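Local coordinates for protein D-galactonate dehydratase family member SEN1436 (Salmonella enterica subsp. enterica serovar Enteritidis, PDB 3TW9) that catalyses, weakly and with magnesium, the dehydration of D-gluconate to 2-dehydro-3-deoxy-D-gluconate, an activity that probably has no significant role in vivo, at residues Q269-E274 against G344-W349; V277-I282 against V305-P310; P310-R315 against R334-Y339; C322-I327 against C361-L366. All coordinates share one frame; numbering follows the deposited sequence.

Interaction 1 (Q269-E274 against G344-W349)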
loop_
_atom_site.group_PDB
_atom_site.type_symbol
_atom_site.label_atom_id
_atom_site.label_comp_id
_atom_site.label_asym_id
_atom_site.label_seq_id
_atom_site.Cartn_x
_atom_site.Cartn_y
_atom_site.Cartn_z
ATOM N N GLN C 269 11.080 -27.134 -12.532
ATOM C CA GLN C 269 11.447 -25.794 -12.066
ATOM C C GLN C 269 10.735 -24.689 -12.846
ATOM O O GLN C 269 11.395 -23.813 -13.431
ATOM C CB GLN C 269 12.972 -25.602 -12.153
ATOM C CG GLN C 269 13.802 -26.633 -11.385
ATOM C CD GLN C 269 14.280 -26.102 -10.047
ATOM O OE1 GLN C 269 13.673 -25.197 -9.483
ATOM N NE2 GLN C 269 15.376 -26.660 -9.537
ATOM N N LEU C 270 9.402 -24.746 -12.881
ATOM C CA LEU C 270 8.613 -23.713 -13.539
ATOM C C LEU C 270 8.758 -22.381 -12.824
ATOM O O LEU C 270 8.938 -22.330 -11.610
ATOM C CB LEU C 270 7.129 -24.111 -13.610
ATOM C CG LEU C 270 6.731 -24.980 -14.811
ATOM C CD1 LEU C 270 7.442 -26.330 -14.816
ATOM C CD2 LEU C 270 5.225 -25.176 -14.865
ATOM N N PHE C 271 8.697 -21.301 -13.583
ATOM C CA PHE C 271 8.684 -19.970 -12.989
ATOM C C PHE C 271 7.379 -19.779 -12.202
ATOM O O PHE C 271 7.385 -19.261 -11.087
ATOM C CB PHE C 271 8.825 -18.917 -14.087
ATOM C CG PHE C 271 8.897 -17.511 -13.583
ATOM C CD1 PHE C 271 10.077 -17.003 -13.070
ATOM C CD2 PHE C 271 7.772 -16.675 -13.647
ATOM C CE1 PHE C 271 10.142 -15.674 -12.606
ATOM C CE2 PHE C 271 7.838 -15.364 -13.180
ATOM C CZ PHE C 271 9.011 -14.862 -12.678
ATOM N N TYR C 272 6.276 -20.197 -12.817
ATOM C CA TYR C 272 5.050 -20.439 -12.078
ATOM C C TYR C 272 4.061 -21.377 -12.757
ATOM O O TYR C 272 4.068 -21.537 -13.981
ATOM C CB TYR C 272 4.411 -19.132 -11.573
ATOM C CG TYR C 272 3.865 -18.102 -12.527
ATOM C CD1 TYR C 272 2.858 -18.407 -13.477
ATOM C CD2 TYR C 272 4.271 -16.765 -12.394
ATOM C CE1 TYR C 272 2.298 -17.371 -14.284
ATOM C CE2 TYR C 272 3.750 -15.772 -13.180
ATOM C CZ TYR C 272 2.780 -16.062 -14.124
ATOM O OH TYR C 272 2.278 -14.988 -14.861
ATOM N N LEU C 273 3.221 -21.997 -11.924
ATOM C CA LEU C 273 2.062 -22.771 -12.382
ATOM C C LEU C 273 0.845 -21.925 -12.043
ATOM O O LEU C 273 0.664 -21.539 -10.885
ATOM C CB LEU C 273 1.975 -24.094 -11.634
ATOM C CG LEU C 273 0.855 -25.078 -12.032
ATOM C CD1 LEU C 273 1.076 -25.582 -13.471
ATOM C CD2 LEU C 273 0.837 -26.253 -11.098
ATOM N N GLU C 274 0.043 -21.632 -13.061
ATOM C CA GLU C 274 -0.980 -20.597 -13.003
ATOM C C GLU C 274 -2.401 -21.138 -12.918
ATOM O O GLU C 274 -2.757 -22.116 -13.585
ATOM C CB GLU C 274 -0.860 -19.683 -14.228
ATOM C CG GLU C 274 -1.851 -18.537 -14.194
ATOM C CD GLU C 274 -1.879 -17.773 -15.459
ATOM O OE1 GLU C 274 -1.008 -18.038 -16.294
ATOM O OE2 GLU C 274 -2.759 -16.889 -15.593
ATOM N N GLY C 344 5.854 -10.829 0.805
ATOM C CA GLY C 344 6.825 -11.495 -0.126
ATOM C C GLY C 344 6.203 -12.096 -1.398
ATOM O O GLY C 344 6.799 -12.951 -2.033
ATOM N N VAL C 345 4.988 -11.670 -1.732
ATOM C CA VAL C 345 4.262 -12.130 -2.918
ATOM C C VAL C 345 4.562 -11.120 -4.052
ATOM O O VAL C 345 4.580 -9.906 -3.819
ATOM C CB VAL C 345 2.753 -12.262 -2.614
ATOM C CG1 VAL C 345 1.949 -12.547 -3.864
ATOM C CG2 VAL C 345 2.505 -13.404 -1.531
ATOM N N ARG C 346 4.823 -11.618 -5.264
ATOM C CA ARG C 346 5.182 -10.701 -6.357
ATOM C C ARG C 346 4.027 -10.468 -7.352
ATOM O O ARG C 346 3.042 -11.212 -7.381
ATOM C CB ARG C 346 6.466 -11.210 -7.042
ATOM C CG ARG C 346 7.630 -11.254 -6.043
ATOM C CD ARG C 346 8.978 -11.309 -6.739
ATOM N NE ARG C 346 9.115 -12.519 -7.583
ATOM C CZ ARG C 346 10.132 -12.676 -8.436
ATOM N NH1 ARG C 346 11.056 -11.718 -8.518
ATOM N NH2 ARG C 346 10.257 -13.755 -9.174
ATOM N N THR C 347 4.118 -9.406 -8.136
ATOM C CA THR C 347 3.018 -9.057 -9.055
ATOM C C THR C 347 3.169 -9.708 -10.428
ATOM O O THR C 347 4.278 -9.918 -10.910
ATOM C CB THR C 347 2.860 -7.539 -9.170
ATOM O OG1 THR C 347 3.976 -6.991 -9.889
ATOM C CG2 THR C 347 2.748 -6.906 -7.785
ATOM N N ALA C 348 2.044 -10.071 -11.035
ATOM C CA ALA C 348 2.060 -10.621 -12.401
ATOM C C ALA C 348 0.763 -10.208 -13.062
ATOM O O ALA C 348 -0.051 -11.047 -13.463
ATOM C CB ALA C 348 2.265 -12.133 -12.402
ATOM N N TRP C 349 0.615 -8.902 -13.244
ATOM C CA TRP C 349 -0.683 -8.381 -13.760
ATOM C C TRP C 349 -1.060 -9.038 -15.072
ATOM O O TRP C 349 -0.190 -9.332 -15.911
ATOM C CB TRP C 349 -0.613 -6.893 -13.972
ATOM C CG TRP C 349 -0.165 -6.124 -12.770
ATOM C CD1 TRP C 349 0.893 -5.253 -12.714
ATOM C CD2 TRP C 349 -0.757 -6.129 -11.445
ATOM N NE1 TRP C 349 0.992 -4.717 -11.448
ATOM C CE2 TRP C 349 0.002 -5.234 -10.651
ATOM C CE3 TRP C 349 -1.849 -6.807 -10.858
ATOM C CZ2 TRP C 349 -0.295 -4.978 -9.295
ATOM C CZ3 TRP C 349 -2.137 -6.572 -9.492
ATOM C CH2 TRP C 349 -1.367 -5.648 -8.736
#

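Interaction 2 (V277-I282 against V305-P310)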
loop_
_atom_site.group_PDB
_atom_site.type_symbol
_atom_site.label_atom_id
_atom_site.label_comp_id
_atom_site.label_asym_id
_atom_site.label_seq_id
_atom_site.Cartn_x
_atom_site.Cartn_y
_atom_site.Cartn_z
ATOM N N VAL C 277 -6.510 -23.559 -9.370
ATOM C CA VAL C 277 -7.916 -23.684 -8.954
ATOM C C VAL C 277 -8.717 -22.510 -9.478
ATOM O O VAL C 277 -8.163 -21.439 -9.749
ATOM C CB VAL C 277 -8.099 -23.829 -7.406
ATOM C CG1 VAL C 277 -7.398 -25.070 -6.918
ATOM C CG2 VAL C 277 -7.582 -22.583 -6.620
ATOM N N ALA C 278 -10.021 -22.719 -9.597
ATOM C CA ALA C 278 -10.998 -21.646 -9.800
ATOM C C ALA C 278 -11.070 -20.733 -8.557
ATOM O O ALA C 278 -10.775 -21.179 -7.436
ATOM C CB ALA C 278 -12.365 -22.279 -10.050
ATOM N N PRO C 279 -11.497 -19.461 -8.727
ATOM C CA PRO C 279 -11.690 -18.581 -7.579
ATOM C C PRO C 279 -12.652 -19.173 -6.550
ATOM O O PRO C 279 -12.451 -19.012 -5.336
ATOM C CB PRO C 279 -12.346 -17.348 -8.168
ATOM C CG PRO C 279 -11.991 -17.361 -9.577
ATOM C CD PRO C 279 -11.814 -18.770 -9.998
ATOM N N GLU C 280 -13.653 -19.911 -7.028
ATOM C CA GLU C 280 -14.624 -20.549 -6.126
ATOM C C GLU C 280 -14.023 -21.683 -5.274
ATOM O O GLU C 280 -14.639 -22.135 -4.275
ATOM C CB GLU C 280 -15.798 -21.091 -6.928
ATOM C CG GLU C 280 -16.618 -19.992 -7.565
ATOM C CD GLU C 280 -16.158 -19.600 -8.960
ATOM O OE1 GLU C 280 -15.063 -20.014 -9.423
ATOM O OE2 GLU C 280 -16.896 -18.843 -9.609
ATOM N N ASN C 281 -12.825 -22.105 -5.643
ATOM C CA ASN C 281 -12.129 -23.191 -4.965
ATOM C C ASN C 281 -10.834 -22.766 -4.286
ATOM O O ASN C 281 -9.977 -23.609 -4.034
ATOM C CB ASN C 281 -11.834 -24.357 -5.934
ATOM C CG ASN C 281 -13.091 -25.167 -6.265
ATOM O OD1 ASN C 281 -13.987 -25.299 -5.410
ATOM N ND2 ASN C 281 -13.166 -25.724 -7.484
ATOM N N ILE C 282 -10.694 -21.477 -3.962
ATOM C CA ILE C 282 -9.443 -21.008 -3.323
ATOM C C ILE C 282 -9.215 -21.672 -1.984
ATOM O O ILE C 282 -8.088 -21.679 -1.531
ATOM C CB ILE C 282 -9.330 -19.469 -3.133
ATOM C CG1 ILE C 282 -10.480 -18.952 -2.266
ATOM C CG2 ILE C 282 -9.215 -18.762 -4.482
ATOM C CD1 ILE C 282 -10.314 -17.540 -1.836
ATOM N N VAL C 305 -11.957 -8.563 -2.649
ATOM C CA VAL C 305 -10.886 -8.631 -1.616
ATOM C C VAL C 305 -10.869 -10.004 -0.911
ATOM O O VAL C 305 -9.820 -10.513 -0.503
ATOM C CB VAL C 305 -10.969 -7.453 -0.583
ATOM C CG1 VAL C 305 -12.213 -7.556 0.312
ATOM C CG2 VAL C 305 -9.742 -7.427 0.302
ATOM N N ASN C 306 -12.026 -10.655 -0.816
ATOM C CA ASN C 306 -12.100 -11.928 -0.109
ATOM C C ASN C 306 -11.659 -13.095 -0.961
ATOM O O ASN C 306 -11.622 -14.239 -0.492
ATOM C CB ASN C 306 -13.504 -12.146 0.494
ATOM C CG ASN C 306 -13.813 -11.141 1.572
ATOM O OD1 ASN C 306 -13.178 -11.138 2.622
ATOM N ND2 ASN C 306 -14.761 -10.242 1.298
ATOM N N GLU C 307 -11.306 -12.809 -2.224
ATOM C CA GLU C 307 -10.574 -13.793 -3.026
ATOM C C GLU C 307 -9.067 -13.725 -2.812
ATOM O O GLU C 307 -8.451 -14.726 -2.468
ATOM C CB GLU C 307 -10.929 -13.653 -4.503
ATOM C CG GLU C 307 -12.401 -14.108 -4.738
ATOM C CD GLU C 307 -12.922 -13.673 -6.079
ATOM O OE1 GLU C 307 -12.513 -12.582 -6.518
ATOM O OE2 GLU C 307 -13.744 -14.404 -6.676
ATOM N N TRP C 308 -8.468 -12.553 -2.937
ATOM C CA TRP C 308 -7.006 -12.520 -2.842
ATOM C C TRP C 308 -6.446 -12.422 -1.422
ATOM O O TRP C 308 -5.348 -12.940 -1.158
ATOM C CB TRP C 308 -6.410 -11.450 -3.758
ATOM C CG TRP C 308 -6.842 -10.028 -3.489
ATOM C CD1 TRP C 308 -7.755 -9.285 -4.212
ATOM C CD2 TRP C 308 -6.357 -9.166 -2.451
ATOM N NE1 TRP C 308 -7.849 -8.020 -3.674
ATOM C CE2 TRP C 308 -6.988 -7.926 -2.607
ATOM C CE3 TRP C 308 -5.425 -9.325 -1.411
ATOM C CZ2 TRP C 308 -6.730 -6.850 -1.752
ATOM C CZ3 TRP C 308 -5.176 -8.261 -0.571
ATOM C CH2 TRP C 308 -5.834 -7.041 -0.746
ATOM N N LYS C 309 -7.180 -11.760 -0.519
ATOM C CA LYS C 309 -6.677 -11.518 0.847
ATOM C C LYS C 309 -6.362 -12.762 1.701
ATOM O O LYS C 309 -5.262 -12.796 2.247
ATOM C CB LYS C 309 -7.547 -10.504 1.615
ATOM C CG LYS C 309 -6.870 -9.880 2.832
ATOM C CD LYS C 309 -7.790 -8.884 3.532
ATOM C CE LYS C 309 -7.230 -8.462 4.888
ATOM N NZ LYS C 309 -7.050 -9.569 5.890
ATOM N N PRO C 310 -7.268 -13.764 1.798
ATOM C CA PRO C 310 -6.836 -14.975 2.520
ATOM C C PRO C 310 -5.627 -15.641 1.880
ATOM O O PRO C 310 -4.806 -16.174 2.594
ATOM C CB PRO C 310 -8.036 -15.917 2.426
ATOM C CG PRO C 310 -9.190 -15.066 2.038
ATOM C CD PRO C 310 -8.638 -13.926 1.259
#

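Interaction 3 (P310-R315 against R334-Y339)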
loop_
_atom_site.group_PDB
_atom_site.type_symbol
_atom_site.label_atom_id
_atom_site.label_comp_id
_atom_site.label_asym_id
_atom_site.label_seq_id
_atom_site.Cartn_x
_atom_site.Cartn_y
_atom_site.Cartn_z
ATOM N N PRO C 310 -7.268 -13.764 1.798
ATOM C CA PRO C 310 -6.836 -14.975 2.520
ATOM C C PRO C 310 -5.627 -15.641 1.880
ATOM O O PRO C 310 -4.806 -16.174 2.594
ATOM C CB PRO C 310 -8.036 -15.917 2.426
ATOM C CG PRO C 310 -9.190 -15.066 2.038
ATOM C CD PRO C 310 -8.638 -13.926 1.259
ATOM N N LEU C 311 -5.502 -15.589 0.551
ATOM C CA LEU C 311 -4.354 -16.212 -0.143
ATOM C C LEU C 311 -3.044 -15.488 0.168
ATOM O O LEU C 311 -2.007 -16.123 0.421
ATOM C CB LEU C 311 -4.578 -16.223 -1.667
ATOM C CG LEU C 311 -5.817 -17.005 -2.104
ATOM C CD1 LEU C 311 -5.874 -17.062 -3.632
ATOM C CD2 LEU C 311 -5.839 -18.420 -1.528
ATOM N N ILE C 312 -3.087 -14.162 0.147
ATOM C CA ILE C 312 -1.861 -13.382 0.386
ATOM C C ILE C 312 -1.530 -13.371 1.893
ATOM O O ILE C 312 -0.361 -13.522 2.246
ATOM C CB ILE C 312 -1.917 -11.991 -0.281
ATOM C CG1 ILE C 312 -1.949 -12.179 -1.804
ATOM C CG2 ILE C 312 -0.668 -11.158 0.047
ATOM C CD1 ILE C 312 -2.233 -10.951 -2.544
ATOM N N ASP C 313 -2.574 -13.300 2.744
ATOM C CA ASP C 313 -2.470 -13.360 4.226
ATOM C C ASP C 313 -1.788 -14.582 4.736
ATOM O O ASP C 313 -1.108 -14.532 5.785
ATOM C CB ASP C 313 -3.876 -13.249 4.936
ATOM C CG ASP C 313 -4.267 -11.814 5.210
ATOM O OD1 ASP C 313 -3.429 -10.954 4.985
ATOM O OD2 ASP C 313 -5.402 -11.552 5.641
ATOM N N ASN C 314 -1.977 -15.690 4.018
ATOM C CA ASN C 314 -1.462 -16.961 4.448
ATOM C C ASN C 314 -0.369 -17.462 3.538
ATOM O O ASN C 314 0.024 -18.626 3.637
ATOM C CB ASN C 314 -2.588 -17.984 4.538
ATOM C CG ASN C 314 -3.515 -17.696 5.689
ATOM O OD1 ASN C 314 -3.134 -17.867 6.844
ATOM N ND2 ASN C 314 -4.720 -17.226 5.387
ATOM N N ARG C 315 0.077 -16.583 2.635
ATOM C CA ARG C 315 1.203 -16.881 1.712
ATOM C C ARG C 315 0.954 -18.171 0.911
ATOM O O ARG C 315 1.815 -19.060 0.811
ATOM C CB ARG C 315 2.538 -16.845 2.484
ATOM C CG ARG C 315 2.872 -15.386 2.916
ATOM C CD ARG C 315 3.825 -15.261 4.105
ATOM N NE ARG C 315 3.237 -15.810 5.323
ATOM C CZ ARG C 315 2.207 -15.280 5.990
ATOM N NH1 ARG C 315 1.637 -14.132 5.627
ATOM N NH2 ARG C 315 1.741 -15.908 7.055
ATOM N N ARG C 334 -2.449 -0.892 -6.843
ATOM C CA ARG C 334 -1.308 -0.404 -6.082
ATOM C C ARG C 334 -1.371 -0.897 -4.633
ATOM O O ARG C 334 -0.360 -1.355 -4.076
ATOM C CB ARG C 334 -1.274 1.135 -6.120
ATOM C CG ARG C 334 0.078 1.710 -6.401
ATOM C CD ARG C 334 0.927 1.767 -5.172
ATOM N NE ARG C 334 2.285 1.336 -5.473
ATOM C CZ ARG C 334 3.381 1.755 -4.845
ATOM N NH1 ARG C 334 3.317 2.641 -3.860
ATOM N NH2 ARG C 334 4.554 1.276 -5.220
ATOM N N LYS C 335 -2.556 -0.832 -4.039
ATOM C CA LYS C 335 -2.758 -1.298 -2.655
ATOM C C LYS C 335 -2.489 -2.783 -2.559
ATOM O O LYS C 335 -1.846 -3.235 -1.603
ATOM C CB LYS C 335 -4.154 -0.960 -2.138
ATOM C CG LYS C 335 -4.342 0.518 -1.953
ATOM C CD LYS C 335 -5.698 0.806 -1.373
ATOM C CE LYS C 335 -5.933 2.309 -1.398
ATOM N NZ LYS C 335 -7.393 2.588 -1.253
ATOM N N LEU C 336 -2.933 -3.522 -3.585
ATOM C CA LEU C 336 -2.763 -4.961 -3.620
ATOM C C LEU C 336 -1.274 -5.315 -3.814
ATOM O O LEU C 336 -0.767 -6.233 -3.185
ATOM C CB LEU C 336 -3.622 -5.531 -4.751
ATOM C CG LEU C 336 -3.468 -6.999 -5.162
ATOM C CD1 LEU C 336 -3.576 -7.934 -3.955
ATOM C CD2 LEU C 336 -4.570 -7.290 -6.158
ATOM N N ALA C 337 -0.591 -4.573 -4.682
ATOM C CA ALA C 337 0.857 -4.758 -4.912
ATOM C C ALA C 337 1.626 -4.581 -3.596
ATOM O O ALA C 337 2.489 -5.380 -3.258
ATOM C CB ALA C 337 1.355 -3.740 -5.943
ATOM N N VAL C 338 1.271 -3.540 -2.852
ATOM C CA VAL C 338 1.845 -3.271 -1.522
ATOM C C VAL C 338 1.490 -4.360 -0.497
ATOM O O VAL C 338 2.358 -4.821 0.249
ATOM C CB VAL C 338 1.413 -1.854 -0.996
ATOM C CG1 VAL C 338 1.705 -1.710 0.497
ATOM C CG2 VAL C 338 2.087 -0.733 -1.805
ATOM N N TYR C 339 0.232 -4.810 -0.482
ATOM C CA TYR C 339 -0.188 -5.865 0.464
ATOM C C TYR C 339 0.620 -7.145 0.141
ATOM O O TYR C 339 1.151 -7.789 1.018
ATOM C CB TYR C 339 -1.714 -6.120 0.354
ATOM C CG TYR C 339 -2.295 -6.795 1.594
ATOM C CD1 TYR C 339 -2.762 -6.033 2.636
ATOM C CD2 TYR C 339 -2.356 -8.188 1.705
ATOM C CE1 TYR C 339 -3.265 -6.619 3.790
ATOM C CE2 TYR C 339 -2.880 -8.801 2.859
ATOM C CZ TYR C 339 -3.340 -7.986 3.894
ATOM O OH TYR C 339 -3.845 -8.514 5.071
#

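Interaction 4 (C322-I327 against C361-L366)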
loop_
_atom_site.group_PDB
_atom_site.type_symbol
_atom_site.label_atom_id
_atom_site.label_comp_id
_atom_site.label_asym_id
_atom_site.label_seq_id
_atom_site.Cartn_x
_atom_site.Cartn_y
_atom_site.Cartn_z
ATOM N N CYS C 322 -4.013 -10.426 -11.032
ATOM C CA CYS C 322 -5.274 -9.708 -11.332
ATOM C C CYS C 322 -5.175 -8.899 -12.612
ATOM O O CYS C 322 -4.097 -8.415 -13.006
ATOM C CB CYS C 322 -5.703 -8.802 -10.178
ATOM S SG CYS C 322 -5.958 -9.759 -8.653
ATOM N N HIS C 323 -6.313 -8.837 -13.266
ATOM C CA HIS C 323 -6.543 -7.948 -14.386
ATOM C C HIS C 323 -6.852 -6.595 -13.752
ATOM O O HIS C 323 -7.894 -6.434 -13.110
ATOM C CB HIS C 323 -7.717 -8.544 -15.232
ATOM C CG HIS C 323 -7.873 -7.926 -16.587
ATOM N ND1 HIS C 323 -7.538 -8.598 -17.741
ATOM C CD2 HIS C 323 -8.359 -6.725 -16.982
ATOM C CE1 HIS C 323 -7.801 -7.835 -18.789
ATOM N NE2 HIS C 323 -8.297 -6.690 -18.358
ATOM N N VAL C 324 -5.934 -5.629 -13.903
ATOM C CA VAL C 324 -5.977 -4.362 -13.144
ATOM C C VAL C 324 -7.312 -3.609 -13.228
ATOM O O VAL C 324 -7.862 -3.138 -12.173
ATOM C CB VAL C 324 -4.780 -3.433 -13.497
ATOM C CG1 VAL C 324 -4.942 -2.059 -12.846
ATOM C CG2 VAL C 324 -3.472 -4.090 -13.030
ATOM N N SER C 325 -7.848 -3.512 -14.450
ATOM C CA SER C 325 -9.128 -2.822 -14.603
ATOM C C SER C 325 -10.275 -3.567 -13.916
ATOM O O SER C 325 -11.233 -2.943 -13.456
ATOM C CB SER C 325 -9.481 -2.552 -16.061
ATOM O OG SER C 325 -9.688 -3.770 -16.768
ATOM N N THR C 326 -10.138 -4.884 -13.830
ATOM C CA THR C 326 -11.180 -5.771 -13.308
ATOM C C THR C 326 -11.189 -5.826 -11.738
ATOM O O THR C 326 -12.120 -6.342 -11.151
ATOM C CB THR C 326 -11.107 -7.144 -14.051
ATOM O OG1 THR C 326 -11.185 -6.889 -15.472
ATOM C CG2 THR C 326 -12.258 -8.059 -13.684
ATOM N N ILE C 327 -10.163 -5.263 -11.103
ATOM C CA ILE C 327 -10.189 -5.000 -9.652
ATOM C C ILE C 327 -10.358 -3.503 -9.355
ATOM O O ILE C 327 -10.269 -3.081 -8.210
ATOM C CB ILE C 327 -8.961 -5.603 -8.908
ATOM C CG1 ILE C 327 -7.637 -5.021 -9.435
ATOM C CG2 ILE C 327 -8.990 -7.136 -9.022
ATOM C CD1 ILE C 327 -6.428 -5.351 -8.586
ATOM N N CYS C 361 -0.242 0.030 -20.500
ATOM C CA CYS C 361 0.596 1.042 -19.850
ATOM C C CYS C 361 0.354 1.113 -18.342
ATOM O O CYS C 361 1.300 1.223 -17.595
ATOM C CB CYS C 361 0.417 2.416 -20.484
ATOM S SG CYS C 361 1.043 2.501 -22.196
ATOM N N ALA C 362 -0.899 1.019 -17.899
ATOM C CA ALA C 362 -1.193 1.022 -16.462
ATOM C C ALA C 362 -0.459 -0.110 -15.734
ATOM O O ALA C 362 0.193 0.173 -14.721
ATOM C CB ALA C 362 -2.682 0.902 -16.215
ATOM N N ASN C 363 -0.541 -1.345 -16.264
ATOM C CA ASN C 363 0.229 -2.520 -15.737
ATOM C C ASN C 363 1.680 -2.153 -15.573
ATOM O O ASN C 363 2.290 -2.463 -14.575
ATOM C CB ASN C 363 0.229 -3.733 -16.674
ATOM C CG ASN C 363 -1.114 -4.488 -16.743
ATOM O OD1 ASN C 363 -2.085 -4.191 -16.032
ATOM N ND2 ASN C 363 -1.153 -5.484 -17.612
ATOM N N MET C 364 2.246 -1.503 -16.590
ATOM C CA MET C 364 3.687 -1.290 -16.622
ATOM C C MET C 364 4.151 -0.164 -15.710
ATOM O O MET C 364 5.231 -0.242 -15.150
ATOM C CB MET C 364 4.162 -1.123 -18.074
ATOM C CG MET C 364 4.079 -2.436 -18.846
ATOM S SD MET C 364 4.554 -2.198 -20.574
ATOM C CE MET C 364 4.409 -3.885 -21.178
ATOM N N HIS C 365 3.334 0.876 -15.541
ATOM C CA HIS C 365 3.607 1.904 -14.518
ATOM C C HIS C 365 3.582 1.349 -13.096
ATOM O O HIS C 365 4.406 1.720 -12.259
ATOM C CB HIS C 365 2.647 3.093 -14.628
ATOM C CG HIS C 365 2.965 4.005 -15.771
ATOM N ND1 HIS C 365 3.715 5.146 -15.625
ATOM C CD2 HIS C 365 2.668 3.922 -17.092
ATOM C CE1 HIS C 365 3.859 5.737 -16.797
ATOM N NE2 HIS C 365 3.240 5.011 -17.706
ATOM N N LEU C 366 2.625 0.466 -12.832
ATOM C CA LEU C 366 2.668 -0.305 -11.585
ATOM C C LEU C 366 3.957 -1.136 -11.521
ATOM O O LEU C 366 4.671 -1.087 -10.517
ATOM C CB LEU C 366 1.432 -1.193 -11.491
ATOM C CG LEU C 366 0.110 -0.443 -11.261
ATOM C CD1 LEU C 366 -1.033 -1.350 -11.597
ATOM C CD2 LEU C 366 -0.038 0.072 -9.825
HETATM O O HOH W 1 -4.182 -6.040 -16.080
#

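Interaction 1 (Q269-E274 against G344-W349)
The Phe-271 ring and the Arg-346 guanidinium meet on a slant, their planes 49° apart. Arg-346 NH2 is 3.9 Å from Phe-271 CZ and equally far from Phe-271 CE1. The long axes of the two side chains cross at about a right angle. A bend at chi3 (-61°) turns the guanidinium toward the ring. NH2 also hydrogen-bonds to Tyr-319 OH. Tyr-175 meets Phe-271 edge to face, and the Tyr-319 ring touches both Phe-271 and Tyr-272. The second contact is aliphatic against aromatic. Ala-348 CB lies obliquely to the Tyr-272 ring, 3.8 Å from Tyr-272 OH and 4.0 Å from Tyr-272 CE2. That hydroxyl is hydrogen-bonded to Tyr-150 OH. Strands 272-274 and 346-347 are not neighbours in the sheet, since 296-298 and 319-320 run between them. Side chains from these two strands and the residues beside them meet across the interior of the beta/alpha barrel of the enolase superfamily, whose strand 272-274 ends at the magnesium ligand Glu-274.

Interaction 2 (V277-I282 against V305-P310)
Ile-282, Glu-307 and Pro-279 bury most of the surface here. They join two successive beta/alpha units of the enolase-type barrel. The loop and 3-10 turn after strand 272-274 pack on the first turns of helix 305-313, on the outside of the domain. Ile-282 contributes most. Its CG1 lies between the backbone N and the carbonyl carbon (chi1 59°), and the rest of the chain is extended, which carries CD1 to the helix backbone. Ile-282 CD1 comes to 3.4 Å from Glu-307 O. Glu-307 is also extended beyond CG (chi2 165°) and reaches out to the turn, where Glu-307 OE2 lies 3.6 Å from Pro-279 CB. This is a packing contact. The polar partner of the carboxylate is Val-303 N, which hydrogen-bonds to OE1, with a weaker bond from Asn-304 N. Backbone N-H groups just before the helix would probably favour the charged carboxylate. Trp-308 points away from the turn. It packs, with Val-305 and Lys-309, on Leu-342 of the second subunit. Pro-310 has no N-H, so the helix is kinked and Asn-306 O lacks the usual bond from the residue four places on. Ile-282 CD1 lies 3.8 Å from Asn-306 O.

Interaction 3 (P310-R315 against R334-Y339)
Tyr-339 OH is gripped twice. It donates a very short hydrogen bond of 2.5 Å to Asp-313 OD1, and it is hydrogen-bonded to Asn-343 ND2 of the second subunit. With CG opposite the backbone N (chi1 -159°), the Tyr-339 ring extends to Asp-313. OD1 sits at the edge of the tyrosine ring, in its plane, but the carboxylate is turned 46° from that plane. The other carboxylate oxygen, OD2, forms a salt bridge with Lys-309 NZ. The bonds to OD1 and OD2 together probably fix the rotation of the carboxylate. The contact joins the end of helix 305-313 to helix 330-342, two successive outer helices of the barrel. A Schellman motif closes the first helix, with Arg-315 at positive phi. Asn-314 ND2 also bonds back to Pro-310 O, at 3.0 Å. Ile-312 fills the apolar part with two branches. Ile-312 CD1 meets Leu-336 CD1 at 3.6 Å, the two side chains crossing at about a right angle. Ile-312 CG2 lies 3.8 Å from Tyr-339 CD2, at the ring edge. The Tyr-339 ring stacks on Tyr-339 of the second subunit.

Interaction 4 (C322-I327 against C361-L366)
The loop after strand 319-320, on the active-site side of the barrel, sets Val-324 against Asn-363 and Leu-366 of helix 357-369. Val-324 CG2 does most of the touching. With CG1 opposite the backbone N (chi1 172°), CG2 is turned toward the helix. Val-324 CG2 lies 3.3 Å from Asn-363 OD1, a close approach of a methyl to an oxygen. The valine and asparagine side chains run side by side, pointing opposite ways. Val-324 CG2 also reaches Leu-366 CD1 at 3.9 Å, and this pair meets tip to tip. A water joins the backbone of the loop to the helix. It accepts from Val-324 N at 2.8 Å and donates to Asn-363 OD1 at 2.8 Å. The amide is held at its other end too, since ND2 bonds to the backbone O of His-350, a residue assigned to substrate binding in this barrel, which makes Asn-363 a second-shell residue. His-323 ND1 is hydrogen-bonded to His-350 ND1, so the loop and the helix both touch this histidine. Met-121 of helix 110-131 packs on Val-324 and Ala-362, while Ala-333 of helix 330-342 touches both Val-324 and Leu-366.

Overall arrangement
All four contacts lie in the barrel domain. Interactions 2 and 3 share Pro-310 and helix 305-313, and both touch the second subunit. Their centres are about 12 Å apart, and Trp-308 of interaction 2 packs on Leu-336 and Tyr-339 of interaction 3. Interactions 1 and 4 lie nearer the active site. Interaction 1 includes the magnesium ligand Glu-274, and in interaction 4 the Asn-363 side chain is about 6 Å from that of His-350. Trp-349 joins these two, with Trp-349 CD2 3.7 Å from Val-324 CG2. Leu-336 links interaction 3 to interaction 4, with Leu-336 CD2 3.6 Å from Ile-327 CD1. Interactions 2 and 4 do not touch; their nearest atoms are about 5 Å apart.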